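Local atomic coordinates of glucosamine-6-phosphate deaminase (Thermotoga maritima, PDB entry 1J5X), a protein that is a SIS-domain protein with two parallel beta-sheets flanked by helices in an alpha/beta fold. Residues A[62-73]-A[222-233]. Numbering follows the deposited sequence.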
# COMPACT_ATOMS: atom_id res chain seq x y z
N SER A 62 4.58 3.04 -5.84
CA SER A 62 3.73 2.92 -4.63
C SER A 62 2.31 3.36 -4.90
O SER A 62 1.37 2.82 -4.26
CB SER A 62 4.23 3.78 -3.44
OG SER A 62 5.56 3.43 -3.22
N SER A 63 2.12 4.34 -5.79
CA SER A 63 0.76 4.82 -6.06
C SER A 63 -0.03 3.79 -6.92
O SER A 63 -1.26 3.77 -6.94
CB SER A 63 0.77 6.18 -6.73
OG SER A 63 0.88 7.24 -5.76
N TYR A 64 0.69 2.98 -7.65
CA TYR A 64 -0.01 1.93 -8.39
C TYR A 64 -0.37 0.89 -7.35
O TYR A 64 -1.44 0.28 -7.41
CB TYR A 64 0.88 1.28 -9.48
CG TYR A 64 0.33 -0.06 -9.97
CD1 TYR A 64 -0.81 -0.11 -10.80
CD2 TYR A 64 0.90 -1.26 -9.49
CE1 TYR A 64 -1.42 -1.34 -11.14
CE2 TYR A 64 0.28 -2.53 -9.82
CZ TYR A 64 -0.88 -2.53 -10.62
OH TYR A 64 -1.59 -3.71 -10.84
N ASN A 65 0.55 0.62 -6.43
CA ASN A 65 0.19 -0.38 -5.40
C ASN A 65 -1.01 0.06 -4.57
O ASN A 65 -1.82 -0.78 -4.14
CB ASN A 65 1.39 -0.66 -4.47
CG ASN A 65 2.56 -1.29 -5.24
OD1 ASN A 65 2.36 -2.07 -6.18
ND2 ASN A 65 3.76 -0.97 -4.82
N LEU A 66 -1.12 1.37 -4.35
CA LEU A 66 -2.20 1.95 -3.59
C LEU A 66 -3.49 1.76 -4.42
O LEU A 66 -4.53 1.30 -3.90
CB LEU A 66 -1.88 3.43 -3.39
CG LEU A 66 -2.90 4.29 -2.65
CD1 LEU A 66 -3.22 3.67 -1.35
CD2 LEU A 66 -2.31 5.76 -2.47
N ALA A 67 -3.41 2.07 -5.72
CA ALA A 67 -4.54 1.94 -6.67
C ALA A 67 -5.03 0.48 -6.70
O ALA A 67 -6.22 0.21 -6.68
CB ALA A 67 -4.10 2.34 -8.11
N LEU A 68 -4.10 -0.46 -6.73
CA LEU A 68 -4.47 -1.86 -6.74
C LEU A 68 -5.21 -2.22 -5.45
O LEU A 68 -6.31 -2.82 -5.49
CB LEU A 68 -3.23 -2.74 -6.86
CG LEU A 68 -3.50 -4.23 -6.82
CD1 LEU A 68 -4.36 -4.67 -8.04
CD2 LEU A 68 -2.14 -4.96 -6.89
N THR A 69 -4.63 -1.85 -4.31
CA THR A 69 -5.24 -2.16 -3.02
C THR A 69 -6.65 -1.59 -2.89
O THR A 69 -7.59 -2.31 -2.52
CB THR A 69 -4.38 -1.63 -1.87
OG1 THR A 69 -3.04 -2.15 -2.05
CG2 THR A 69 -4.95 -2.19 -0.49
N ILE A 70 -6.85 -0.30 -3.26
CA ILE A 70 -8.18 0.24 -3.11
C ILE A 70 -9.15 -0.32 -4.15
O ILE A 70 -10.34 -0.49 -3.86
CB ILE A 70 -8.12 1.81 -3.07
CG1 ILE A 70 -9.50 2.42 -2.73
CG2 ILE A 70 -7.59 2.34 -4.40
CD1 ILE A 70 -10.05 1.95 -1.31
N SER A 71 -8.66 -0.68 -5.35
CA SER A 71 -9.54 -1.24 -6.40
C SER A 71 -10.23 -2.53 -5.84
O SER A 71 -11.45 -2.75 -6.04
CB SER A 71 -8.77 -1.56 -7.69
OG SER A 71 -7.87 -2.66 -7.59
N TYR A 72 -9.47 -3.35 -5.14
CA TYR A 72 -10.10 -4.58 -4.59
C TYR A 72 -11.20 -4.17 -3.60
O TYR A 72 -12.32 -4.71 -3.61
CB TYR A 72 -9.14 -5.45 -3.76
CG TYR A 72 -8.15 -6.31 -4.51
CD1 TYR A 72 -8.54 -7.51 -5.07
CD2 TYR A 72 -6.83 -5.94 -4.61
CE1 TYR A 72 -7.63 -8.33 -5.74
CE2 TYR A 72 -5.92 -6.71 -5.25
CZ TYR A 72 -6.31 -7.92 -5.82
OH TYR A 72 -5.39 -8.72 -6.45
N TYR A 73 -10.87 -3.25 -2.70
CA TYR A 73 -11.85 -2.84 -1.69
C TYR A 73 -13.11 -2.20 -2.27
O TYR A 73 -14.24 -2.44 -1.79
CB TYR A 73 -11.19 -1.91 -0.68
CG TYR A 73 -11.95 -1.79 0.63
CD1 TYR A 73 -12.01 -2.86 1.52
CD2 TYR A 73 -12.63 -0.63 0.96
CE1 TYR A 73 -12.75 -2.78 2.71
CE2 TYR A 73 -13.36 -0.53 2.14
CZ TYR A 73 -13.43 -1.61 3.02
OH TYR A 73 -14.21 -1.56 4.16
N GLU A 222 -6.87 -7.56 -1.19
CA GLU A 222 -6.30 -6.30 -0.68
C GLU A 222 -4.93 -6.52 -0.01
O GLU A 222 -4.05 -5.62 -0.12
CB GLU A 222 -7.18 -5.64 0.37
CG GLU A 222 -8.43 -5.00 -0.16
CD GLU A 222 -9.62 -6.05 -0.28
OE1 GLU A 222 -9.37 -7.24 -0.53
OE2 GLU A 222 -10.80 -5.65 -0.18
N PHE A 223 -4.75 -7.66 0.67
CA PHE A 223 -3.46 -7.92 1.35
C PHE A 223 -2.32 -8.26 0.39
O PHE A 223 -1.15 -8.26 0.80
CB PHE A 223 -3.63 -9.00 2.40
CG PHE A 223 -4.52 -8.57 3.56
CD1 PHE A 223 -5.05 -7.24 3.62
CD2 PHE A 223 -4.83 -9.49 4.55
CE1 PHE A 223 -5.88 -6.82 4.65
CE2 PHE A 223 -5.67 -9.12 5.61
CZ PHE A 223 -6.20 -7.77 5.67
N PHE A 224 -2.67 -8.62 -0.85
CA PHE A 224 -1.65 -8.82 -1.90
C PHE A 224 -1.16 -7.41 -2.27
O PHE A 224 0.04 -7.20 -2.43
CB PHE A 224 -2.23 -9.46 -3.17
CG PHE A 224 -1.25 -9.50 -4.30
CD1 PHE A 224 -0.06 -10.20 -4.16
CD2 PHE A 224 -1.48 -8.74 -5.44
CE1 PHE A 224 0.93 -10.14 -5.14
CE2 PHE A 224 -0.48 -8.68 -6.46
CZ PHE A 224 0.72 -9.37 -6.29
N GLY A 225 -2.09 -6.46 -2.43
CA GLY A 225 -1.67 -5.08 -2.72
C GLY A 225 -0.75 -4.58 -1.59
O GLY A 225 0.27 -3.90 -1.82
N VAL A 226 -1.12 -4.91 -0.33
CA VAL A 226 -0.30 -4.49 0.82
C VAL A 226 1.07 -5.15 0.67
O VAL A 226 2.09 -4.54 1.01
CB VAL A 226 -0.93 -4.99 2.17
CG1 VAL A 226 0.07 -4.87 3.31
CG2 VAL A 226 -2.20 -4.16 2.48
N SER A 227 1.07 -6.40 0.20
CA SER A 227 2.32 -7.18 0.01
C SER A 227 3.19 -6.57 -1.09
O SER A 227 4.41 -6.44 -0.94
CB SER A 227 1.97 -8.65 -0.23
OG SER A 227 1.44 -9.23 1.00
N LEU A 228 2.56 -6.13 -2.19
CA LEU A 228 3.35 -5.52 -3.26
C LEU A 228 4.02 -4.26 -2.76
O LEU A 228 5.23 -4.01 -3.05
CB LEU A 228 2.50 -5.12 -4.46
CG LEU A 228 2.54 -5.98 -5.70
CD1 LEU A 228 1.83 -5.11 -6.78
CD2 LEU A 228 3.99 -6.42 -6.18
N GLU A 229 3.25 -3.45 -2.03
CA GLU A 229 3.77 -2.22 -1.48
C GLU A 229 4.88 -2.58 -0.44
O GLU A 229 5.95 -1.94 -0.43
CB GLU A 229 2.65 -1.41 -0.79
CG GLU A 229 3.10 -0.12 -0.02
CD GLU A 229 3.78 0.95 -0.90
OE1 GLU A 229 3.94 0.72 -2.12
OE2 GLU A 229 4.14 2.00 -0.33
N SER A 230 4.67 -3.65 0.34
CA SER A 230 5.70 -4.02 1.33
C SER A 230 7.05 -4.33 0.63
O SER A 230 8.15 -3.86 1.04
CB SER A 230 5.24 -5.23 2.09
OG SER A 230 4.16 -4.85 2.95
N ALA A 231 6.99 -5.11 -0.43
CA ALA A 231 8.22 -5.44 -1.14
C ALA A 231 8.90 -4.20 -1.67
O ALA A 231 10.13 -4.05 -1.56
CB ALA A 231 7.92 -6.46 -2.28
N LEU A 232 8.12 -3.25 -2.16
CA LEU A 232 8.72 -2.06 -2.73
C LEU A 232 9.43 -1.24 -1.64
O LEU A 232 10.51 -0.62 -1.87
CB LEU A 232 7.65 -1.22 -3.46
CG LEU A 232 8.15 0.12 -3.98
CD1 LEU A 232 9.20 -0.22 -5.03
CD2 LEU A 232 7.07 0.95 -4.66
N LYS A 233 8.83 -1.18 -0.44
CA LYS A 233 9.49 -0.42 0.63
C LYS A 233 10.85 -1.03 0.95
O LYS A 233 11.82 -0.28 1.17
CB LYS A 233 8.65 -0.42 1.92
CG LYS A 233 7.19 0.04 1.81
CD LYS A 233 7.00 1.50 1.42
CE LYS A 233 7.23 1.78 -0.12
NZ LYS A 233 6.45 3.00 -0.59
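Thr-69 presses its hydroxyl onto the bare backbone of Gly-225, and there the two helices come nearest: Thr-69 CA and Gly-225 CA are 4.6 Å apart. Glycine suits the spot because any CB would run into Thr-69 OG1, which stands 3.3 Å from Gly-225 CA. The hydroxyl is satisfied within its own helix: Thr-69 OG1 donates to Asn-65 O at 2.8 Å from the carbonyl face opposite the one used by Thr-69 N, while CG2 rests against Glu-222 O. The helix axes run antiparallel at 171°, approaching to 7.9 Å. One turn away, Asn-65 is a knob in the hole formed by Gly-225, Leu-228, Glu-229 and Leu-232. Asn-65 ND2 gives a nearly straight hydrogen bond (168°) to Glu-229 OE1, 3.2 Å away; OE1 lies in the amide plane of Asn-65, and ND2 meets it nearly along the Glu-229 C-O axis. With CG anti to the backbone N (chi1 174°) and a bend at chi2, Glu-229 brings its carboxylate back to the interface, where OE2 forms a salt bridge with Lys-233 NZ; Met-160 O also accepts from that amine. Small Ser-62 fits beside this pair, its OG 2.8 Å from Lys-233 NZ and also touching Leu-232 CD2. On the partly exposed flank, Leu-68 CD2 lies against both Leu-228 CD1 (4.0 Å) and the obliquely turned Phe-224 ring. At the other end, bent Glu-222 slips its carboxylate beside Tyr-72 CB and the edge of the Tyr-73 ring, and Arg-76 pairs with OE2; Tyr-73 OH bonds to Asp-176. The contact thus joins helix 62-78, packed on strand 102-107, to helix 222-238, packed on strand 214-218 of the other sheet. Its chemistry implies a mixed interface, with an apolar flank and buried polar groups paired at both ends, while close packing rests on glycine and threonine.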